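Local coordinates for protein erythrocyte binding antigen 140 (Plasmodium falciparum, PDB 4GF2) that probably binds a host receptor on the erythrocyte surface through its two Duffy-binding-like domains as the malaria parasite invades the red cell, at residues I45-L49 with I62-S66; L53-F59 with K122-Y127; F94-N99 with I169-Q175. The protein carries 3 engineered substitutions. The contacts are given in a common frame with arbitrary orientation. Residues are numbered along the deposited sequence.

In the fold
All three contacts lie in the first of the two Duffy-binding-like domains, at one end of the elongated chain, their centres about 43 to 58 Å from its centre. Contacts 1 and 2 share helix 56-78 and have centres about 13 Å apart; Phe48 CE1 meets Phe59 CE1 at 3.9 Å, so their aromatic groups run together. Contact 3, centred about 17 Å from contact 1, joins the same core through Phe97, whose CD1 is 4.0 Å from Phe63 CE1. Contacts 2 and 3 do not touch: their centres are about 22 Å apart and their nearest atoms about 8 Å. The glycerol of contact 3, probably from the crystallisation liquor, occupies a gap between helix 83-101 and loop 169-175.

Contact 1. Residues I45-L49 with I62-S66; sequences IANFL and IFLIS
Residues 46-49 form a short, weakly bonded helical turn, preceded by Ile45, with Phe48 N 3.0 Å from Ile45 O and Leu49 N 2.8 Å from Ala46 O. It lies beside one turn of helix 56-78, residues 62-66, in the first Duffy-binding-like domain. Phe48 and Ile62 give the closest backbone approach, their CA atoms 6.3 Å apart.

The apolar part centres on Phe48. Its m rotamer (chi1 -76°) brings the ring across the gap although its CA-to-CB bond points sideways. The ring edge meets the face of Phe63, set by an off-well chi1 of -142°, in a T-shaped stack, with centroids 5.2 Å apart and planes at 87°; the closest atoms, Phe48 CZ and Phe63 CG, are 3.8 Å apart. Ile62 CG2 packs 3.5 Å from Phe48 CD1. Trp142 of helix 132-155 also meets the Phe63 ring, at a small angle between planes.

The polar part passes through a water between the two turns, which accepts from Asn47 N (3.0 Å) and, with Asn47 in its m rotamer, from Asn47 ND2 (2.8 Å), and donates to Ser66 OG (2.7 Å). Ser66 is also m, so its OG donates to Ile62 O at 2.9 Å, one turn back. Asn47 OD1 makes a weak hydrogen bond to His10 of helix 4-14.

Packing therefore holds the two turns together, and the only polar link found between them, through one water, is indirect.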
# COMPACT_ATOMS: atom_id res chain seq x y z
N ILE A 45 -21.50 18.31 -32.60
CA ILE A 45 -21.42 18.03 -34.03
C ILE A 45 -22.64 17.29 -34.59
O ILE A 45 -22.78 17.14 -35.80
CB ILE A 45 -20.16 17.21 -34.34
CG1 ILE A 45 -20.24 15.85 -33.65
CG2 ILE A 45 -18.93 17.96 -33.89
CD1 ILE A 45 -19.04 14.97 -33.89
N ALA A 46 -23.51 16.82 -33.70
CA ALA A 46 -24.67 16.04 -34.10
C ALA A 46 -25.47 16.71 -35.21
O ALA A 46 -25.98 16.05 -36.11
CB ALA A 46 -25.57 15.78 -32.90
N ASN A 47 -25.58 18.04 -35.15
CA ASN A 47 -26.41 18.77 -36.10
C ASN A 47 -26.01 18.53 -37.55
O ASN A 47 -26.86 18.57 -38.44
CB ASN A 47 -26.42 20.26 -35.78
CG ASN A 47 -27.08 20.55 -34.45
OD1 ASN A 47 -28.30 20.45 -34.32
ND2 ASN A 47 -26.27 20.91 -33.45
N PHE A 48 -24.72 18.29 -37.78
CA PHE A 48 -24.24 17.97 -39.11
C PHE A 48 -24.96 16.73 -39.67
O PHE A 48 -25.21 16.64 -40.88
CB PHE A 48 -22.74 17.72 -39.10
CG PHE A 48 -21.92 18.97 -38.99
CD1 PHE A 48 -21.91 19.90 -40.02
CD2 PHE A 48 -21.14 19.21 -37.87
CE1 PHE A 48 -21.16 21.05 -39.93
CE2 PHE A 48 -20.38 20.36 -37.78
CZ PHE A 48 -20.39 21.28 -38.81
N LEU A 49 -25.29 15.79 -38.80
CA LEU A 49 -25.91 14.54 -39.22
C LEU A 49 -27.42 14.67 -39.43
O LEU A 49 -28.04 13.79 -40.02
CB LEU A 49 -25.64 13.44 -38.19
CG LEU A 49 -24.17 13.06 -38.03
CD1 LEU A 49 -23.96 12.23 -36.78
CD2 LEU A 49 -23.69 12.29 -39.26
N ILE A 62 -25.07 25.25 -40.83
CA ILE A 62 -25.02 24.20 -39.83
C ILE A 62 -23.76 24.32 -38.98
O ILE A 62 -23.76 23.97 -37.79
CB ILE A 62 -25.06 22.80 -40.48
CG1 ILE A 62 -26.37 22.61 -41.25
CG2 ILE A 62 -24.90 21.71 -39.42
CD1 ILE A 62 -27.62 22.76 -40.39
N PHE A 63 -22.68 24.80 -39.58
CA PHE A 63 -21.44 24.99 -38.85
C PHE A 63 -21.64 26.11 -37.84
O PHE A 63 -21.19 26.02 -36.70
CB PHE A 63 -20.31 25.34 -39.81
CG PHE A 63 -18.99 24.72 -39.46
CD1 PHE A 63 -18.58 24.61 -38.14
CD2 PHE A 63 -18.16 24.23 -40.45
CE1 PHE A 63 -17.37 24.04 -37.82
CE2 PHE A 63 -16.95 23.66 -40.14
CZ PHE A 63 -16.55 23.56 -38.82
N LEU A 64 -22.34 27.16 -38.26
CA LEU A 64 -22.63 28.28 -37.37
C LEU A 64 -23.45 27.81 -36.18
O LEU A 64 -23.23 28.23 -35.04
CB LEU A 64 -23.36 29.39 -38.12
CG LEU A 64 -22.50 30.23 -39.07
CD1 LEU A 64 -23.38 31.04 -40.01
CD2 LEU A 64 -21.57 31.14 -38.29
N ILE A 65 -24.40 26.92 -36.45
CA ILE A 65 -25.24 26.37 -35.40
C ILE A 65 -24.42 25.52 -34.43
O ILE A 65 -24.64 25.57 -33.22
CB ILE A 65 -26.37 25.50 -35.98
CG1 ILE A 65 -27.39 26.39 -36.71
CG2 ILE A 65 -27.06 24.70 -34.88
CD1 ILE A 65 -28.42 25.62 -37.50
N SER A 66 -23.48 24.76 -34.97
CA SER A 66 -22.67 23.88 -34.15
C SER A 66 -21.81 24.66 -33.15
O SER A 66 -21.81 24.35 -31.96
CB SER A 66 -21.79 23.00 -35.03
OG SER A 66 -22.58 22.15 -35.83
O HOH W 1 -23.69 20.22 -34.38

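Contact 2. Residues L53-F59 with K122-Y127; sequences LETMEKF and KFSDYY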
# COMPACT_ATOMS: atom_id res chain seq x y z
N LEU A 53 -27.15 18.77 -45.90
CA LEU A 53 -26.04 19.61 -46.32
C LEU A 53 -26.09 19.80 -47.83
O LEU A 53 -25.09 19.64 -48.53
CB LEU A 53 -24.71 18.98 -45.90
CG LEU A 53 -24.58 18.70 -44.39
CD1 LEU A 53 -23.26 18.02 -44.08
CD2 LEU A 53 -24.71 19.99 -43.60
N GLU A 54 -27.28 20.16 -48.32
CA GLU A 54 -27.55 20.22 -49.75
C GLU A 54 -26.58 21.14 -50.48
O GLU A 54 -26.11 20.82 -51.56
CB GLU A 54 -28.99 20.70 -50.01
CG GLU A 54 -30.05 20.04 -49.12
CD GLU A 54 -30.27 20.79 -47.82
OE1 GLU A 54 -29.87 21.97 -47.74
OE2 GLU A 54 -30.84 20.21 -46.88
N THR A 55 -26.30 22.29 -49.87
CA THR A 55 -25.45 23.29 -50.50
C THR A 55 -24.36 23.75 -49.53
O THR A 55 -24.37 23.38 -48.35
CB THR A 55 -26.26 24.52 -50.93
OG1 THR A 55 -26.78 25.17 -49.76
CG2 THR A 55 -27.42 24.10 -51.83
N MET A 56 -23.44 24.55 -50.04
CA MET A 56 -22.37 25.08 -49.20
C MET A 56 -22.93 26.10 -48.22
O MET A 56 -22.44 26.22 -47.10
CB MET A 56 -21.28 25.73 -50.06
CG MET A 56 -20.59 24.77 -51.01
SD MET A 56 -18.79 24.86 -50.90
CE MET A 56 -18.36 24.83 -52.63
N GLU A 57 -23.94 26.84 -48.65
CA GLU A 57 -24.61 27.79 -47.77
C GLU A 57 -25.15 27.04 -46.57
O GLU A 57 -25.01 27.48 -45.43
CB GLU A 57 -25.75 28.52 -48.50
CG GLU A 57 -25.29 29.35 -49.69
CD GLU A 57 -26.41 30.21 -50.26
OE1 GLU A 57 -27.31 30.60 -49.49
OE2 GLU A 57 -26.38 30.51 -51.47
N LYS A 58 -25.77 25.89 -46.83
CA LYS A 58 -26.34 25.08 -45.76
C LYS A 58 -25.24 24.59 -44.83
O LYS A 58 -25.36 24.70 -43.61
CB LYS A 58 -27.10 23.89 -46.34
CG LYS A 58 -28.01 23.19 -45.34
CD LYS A 58 -29.08 24.14 -44.82
CE LYS A 58 -30.09 23.42 -43.94
NZ LYS A 58 -31.10 24.37 -43.39
N PHE A 59 -24.16 24.06 -45.40
CA PHE A 59 -23.04 23.58 -44.60
C PHE A 59 -22.53 24.68 -43.68
O PHE A 59 -22.20 24.42 -42.52
CB PHE A 59 -21.90 23.09 -45.49
CG PHE A 59 -20.65 22.76 -44.74
CD1 PHE A 59 -20.52 21.56 -44.07
CD2 PHE A 59 -19.61 23.68 -44.67
CE1 PHE A 59 -19.37 21.26 -43.36
CE2 PHE A 59 -18.46 23.39 -43.96
CZ PHE A 59 -18.34 22.17 -43.30
N LYS A 122 -19.54 15.20 -48.50
CA LYS A 122 -20.27 16.35 -49.00
C LYS A 122 -19.34 17.29 -49.76
O LYS A 122 -19.72 17.87 -50.78
CB LYS A 122 -20.96 17.10 -47.86
CG LYS A 122 -22.06 16.30 -47.18
CD LYS A 122 -23.01 15.65 -48.18
CE LYS A 122 -23.62 16.68 -49.12
NZ LYS A 122 -24.58 16.06 -50.08
N PHE A 123 -18.12 17.45 -49.26
CA PHE A 123 -17.15 18.30 -49.93
C PHE A 123 -16.66 17.64 -51.22
O PHE A 123 -16.23 18.32 -52.15
CB PHE A 123 -15.99 18.66 -49.00
CG PHE A 123 -16.17 19.97 -48.30
CD1 PHE A 123 -16.96 20.06 -47.16
CD2 PHE A 123 -15.56 21.12 -48.77
CE1 PHE A 123 -17.14 21.27 -46.51
CE2 PHE A 123 -15.73 22.33 -48.13
CZ PHE A 123 -16.52 22.41 -46.99
N SER A 124 -16.74 16.31 -51.29
CA SER A 124 -16.52 15.60 -52.55
C SER A 124 -17.57 16.03 -53.56
O SER A 124 -17.25 16.26 -54.73
CB SER A 124 -16.60 14.08 -52.35
OG SER A 124 -15.34 13.55 -51.98
N ASP A 125 -18.81 16.12 -53.11
CA ASP A 125 -19.91 16.54 -53.98
C ASP A 125 -19.76 18.01 -54.36
O ASP A 125 -19.93 18.38 -55.53
CB ASP A 125 -21.25 16.31 -53.28
CG ASP A 125 -21.48 14.85 -52.92
OD1 ASP A 125 -20.86 13.97 -53.56
OD2 ASP A 125 -22.27 14.59 -51.99
N TYR A 126 -19.44 18.85 -53.38
CA TYR A 126 -19.34 20.29 -53.60
C TYR A 126 -18.31 20.61 -54.69
O TYR A 126 -18.58 21.40 -55.59
CB TYR A 126 -18.94 21.00 -52.31
CG TYR A 126 -19.95 20.89 -51.18
CD1 TYR A 126 -21.29 20.63 -51.43
CD2 TYR A 126 -19.55 21.05 -49.86
CE1 TYR A 126 -22.20 20.52 -50.39
CE2 TYR A 126 -20.45 20.95 -48.82
CZ TYR A 126 -21.77 20.68 -49.09
OH TYR A 126 -22.67 20.58 -48.05
N TYR A 127 -17.14 19.98 -54.60
CA TYR A 127 -16.04 20.29 -55.50
C TYR A 127 -15.79 19.20 -56.54
O TYR A 127 -14.99 19.39 -57.46
CB TYR A 127 -14.77 20.54 -54.69
CG TYR A 127 -14.83 21.80 -53.87
CD1 TYR A 127 -15.54 21.83 -52.67
CD2 TYR A 127 -14.21 22.96 -54.29
CE1 TYR A 127 -15.61 22.98 -51.92
CE2 TYR A 127 -14.28 24.11 -53.55
CZ TYR A 127 -14.98 24.12 -52.37
OH TYR A 127 -15.04 25.28 -51.63
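This is a helix-helix contact of the predominantly helical Duffy-binding-like fold, in which the capped start of helix 56-78 meets the last turns of helix 110-127. Thr55 is the N-cap, its OG1 accepting from Lys58 N at 3.2 Å. Lys122 curls over Leu53, with CG 3.7 Å from Leu53 CD1 and CE 3.4 Å from Leu53 O; its NZ forms a salt bridge to Asp125 OD2 (3.3 Å), weak as a hydrogen bond. Phe123 turns its edge to the face of Phe59 in a T-shaped stack, centroids 5.0 Å apart and planes at 86°. Asp125 also pairs with Lys121. Tyr126, the residue most covered here, donates from OH to Leu53 O at 2.6 Å, closing the loop before the N-cap onto the neighbouring helix. Met56 CG sits over the Tyr126 ring, 4.1 Å from its centroid, in a CH-pi contact, and Met56 SD makes an oblique Met-aromatic contact, 4.6 Å from the same centroid. Tyr127 receives the methionine's tip: Tyr127 CE1 lies 3.4 Å from Met56 CE.

Contact 3. Residues F94-N99 with I169-Q175; sequences FSDFRN and IPAEEPQ. With GOL (glycerol), chain B.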
# COMPACT_ATOMS: atom_id res chain seq x y z
N PHE A 94 -13.17 25.71 -30.16
CA PHE A 94 -13.09 26.35 -31.47
C PHE A 94 -11.93 25.76 -32.26
O PHE A 94 -12.04 25.51 -33.46
CB PHE A 94 -12.92 27.86 -31.34
CG PHE A 94 -12.79 28.56 -32.67
CD1 PHE A 94 -13.91 28.78 -33.46
CD2 PHE A 94 -11.56 29.01 -33.12
CE1 PHE A 94 -13.80 29.42 -34.67
CE2 PHE A 94 -11.45 29.65 -34.33
CZ PHE A 94 -12.57 29.87 -35.11
N SER A 95 -10.82 25.53 -31.57
CA SER A 95 -9.63 25.00 -32.21
C SER A 95 -9.87 23.57 -32.69
O SER A 95 -9.37 23.19 -33.75
CB SER A 95 -8.45 25.04 -31.24
OG SER A 95 -8.21 26.36 -30.81
N ASP A 96 -10.62 22.79 -31.93
CA ASP A 96 -10.93 21.42 -32.31
C ASP A 96 -11.89 21.37 -33.50
O ASP A 96 -11.79 20.48 -34.34
CB ASP A 96 -11.50 20.63 -31.14
CG ASP A 96 -10.42 20.12 -30.20
OD1 ASP A 96 -9.30 19.83 -30.68
OD2 ASP A 96 -10.68 20.02 -28.98
N PHE A 97 -12.80 22.34 -33.57
CA PHE A 97 -13.64 22.47 -34.76
C PHE A 97 -12.75 22.64 -35.98
O PHE A 97 -12.98 22.02 -37.02
CB PHE A 97 -14.60 23.66 -34.65
CG PHE A 97 -15.85 23.37 -33.86
CD1 PHE A 97 -16.72 22.36 -34.26
CD2 PHE A 97 -16.18 24.12 -32.74
CE1 PHE A 97 -17.88 22.10 -33.54
CE2 PHE A 97 -17.33 23.86 -32.02
CZ PHE A 97 -18.18 22.85 -32.42
N ARG A 98 -11.73 23.48 -35.85
CA ARG A 98 -10.80 23.74 -36.94
C ARG A 98 -10.00 22.49 -37.29
O ARG A 98 -9.94 22.08 -38.44
CB ARG A 98 -9.84 24.86 -36.56
CG ARG A 98 -8.73 25.09 -37.59
CD ARG A 98 -7.76 26.16 -37.11
NE ARG A 98 -6.68 26.38 -38.06
CZ ARG A 98 -5.49 25.78 -38.01
NH1 ARG A 98 -5.20 24.92 -37.04
NH2 ARG A 98 -4.57 26.06 -38.93
N ASN A 99 -9.38 21.91 -36.27
CA ASN A 99 -8.42 20.83 -36.49
C ASN A 99 -9.06 19.50 -36.89
O ASN A 99 -8.47 18.72 -37.63
CB ASN A 99 -7.53 20.66 -35.26
CG ASN A 99 -6.52 21.78 -35.13
OD1 ASN A 99 -6.20 22.45 -36.11
ND2 ASN A 99 -6.01 21.99 -33.92
N ILE A 169 -10.03 35.96 -31.38
CA ILE A 169 -9.94 34.65 -32.01
C ILE A 169 -8.62 33.96 -31.65
O ILE A 169 -7.56 34.59 -31.68
CB ILE A 169 -10.07 34.76 -33.54
CG1 ILE A 169 -10.20 33.37 -34.17
CG2 ILE A 169 -8.89 35.50 -34.15
CD1 ILE A 169 -10.58 33.42 -35.64
N PRO A 170 -8.68 32.67 -31.30
CA PRO A 170 -7.47 31.93 -30.90
C PRO A 170 -6.47 31.79 -32.04
O PRO A 170 -6.87 31.55 -33.18
CB PRO A 170 -8.01 30.55 -30.50
CG PRO A 170 -9.46 30.75 -30.26
CD PRO A 170 -9.88 31.83 -31.19
N ALA A 171 -5.19 31.93 -31.73
CA ALA A 171 -4.15 31.69 -32.72
C ALA A 171 -4.21 30.23 -33.14
O ALA A 171 -4.61 29.36 -32.36
CB ALA A 171 -2.77 32.03 -32.15
N GLU A 172 -3.81 29.96 -34.38
CA GLU A 172 -3.81 28.61 -34.92
C GLU A 172 -2.55 27.86 -34.51
O GLU A 172 -1.44 28.35 -34.69
CB GLU A 172 -3.93 28.68 -36.44
CG GLU A 172 -5.25 29.28 -36.91
CD GLU A 172 -5.29 29.55 -38.40
OE1 GLU A 172 -4.25 29.38 -39.06
OE2 GLU A 172 -6.37 29.94 -38.90
N GLU A 173 -2.74 26.67 -33.95
CA GLU A 173 -1.63 25.82 -33.53
C GLU A 173 -2.01 24.36 -33.73
O GLU A 173 -3.19 24.02 -33.75
CB GLU A 173 -1.33 26.03 -32.04
CG GLU A 173 -1.14 27.46 -31.59
CD GLU A 173 -0.74 27.54 -30.13
OE1 GLU A 173 -1.27 28.41 -29.40
OE2 GLU A 173 0.09 26.72 -29.69
N PRO A 174 -1.00 23.49 -33.89
CA PRO A 174 -1.28 22.05 -33.96
C PRO A 174 -2.12 21.58 -32.78
O PRO A 174 -1.97 22.10 -31.68
CB PRO A 174 0.12 21.43 -33.91
CG PRO A 174 1.00 22.48 -34.50
CD PRO A 174 0.43 23.79 -34.05
N GLN A 175 -2.98 20.60 -33.02
CA GLN A 175 -3.89 20.12 -31.98
C GLN A 175 -3.13 19.66 -30.74
O GLN A 175 -3.53 19.95 -29.61
CB GLN A 175 -4.76 18.98 -32.50
CG GLN A 175 -5.71 18.44 -31.44
CD GLN A 175 -6.60 17.34 -31.96
OE1 GLN A 175 -6.14 16.25 -32.30
NE2 GLN A 175 -7.90 17.61 -32.02
C1 GOL B . -6.28 27.88 -27.05
O1 GOL B . -7.13 27.53 -28.13
C2 GOL B . -5.18 28.84 -27.50
O2 GOL B . -5.51 30.15 -27.08
C3 GOL B . -5.02 28.83 -29.02
O3 GOL B . -3.79 29.41 -29.38
O HOH W 2 -6.39 27.68 -32.79
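A glycerol molecule, probably from the crystallisation liquor, fills part of the gap between helix 83-101 and the irregular loop 169-175. Its O1 lies 3.1 Å from Ser95 OG, and its O3 lies 3.1 Å from Ala171 O and 2.7 Å from Glu173 OE1. A water bridges the same two sides, 3.0 Å from Ser95 OG and donating to Ala171 O at 2.5 Å.

The loop is extended from Ile169 to Pro174 and follows the helix; Pro174 occupies the N-cap position before helix 175-202. At its start the contact is apolar: the Phe94 ring packs against Pro170 (CD2 to CD, 3.8 Å) and Ile169 (CE2 to CG1, 3.9 Å), and its other neighbours include Trp143 and Trp151 of helix 132-155. Further along, polar groups take over. Arg98 NH2 forms a salt bridge to Glu172 OE1 at 3.3 Å, although the stronger partner of Glu172 is Lys147. Asn99 ND2 makes a weak hydrogen bond of 3.5 Å to Glu173 O. Gln175, fully extended along chi1 and chi2, donates from NE2 to Asp96 OD1 at 2.9 Å; its OE1 accepts from Met106 N, while Asp96 is salt-bridged to Arg39.

Within the first Duffy-binding-like domain, the contact joins helix 83-101 to the segment linking helices 132-155 and 175-202, and holds the loop's two ends by different means: apolar packing at Phe94, directional polar bonds at Gln175.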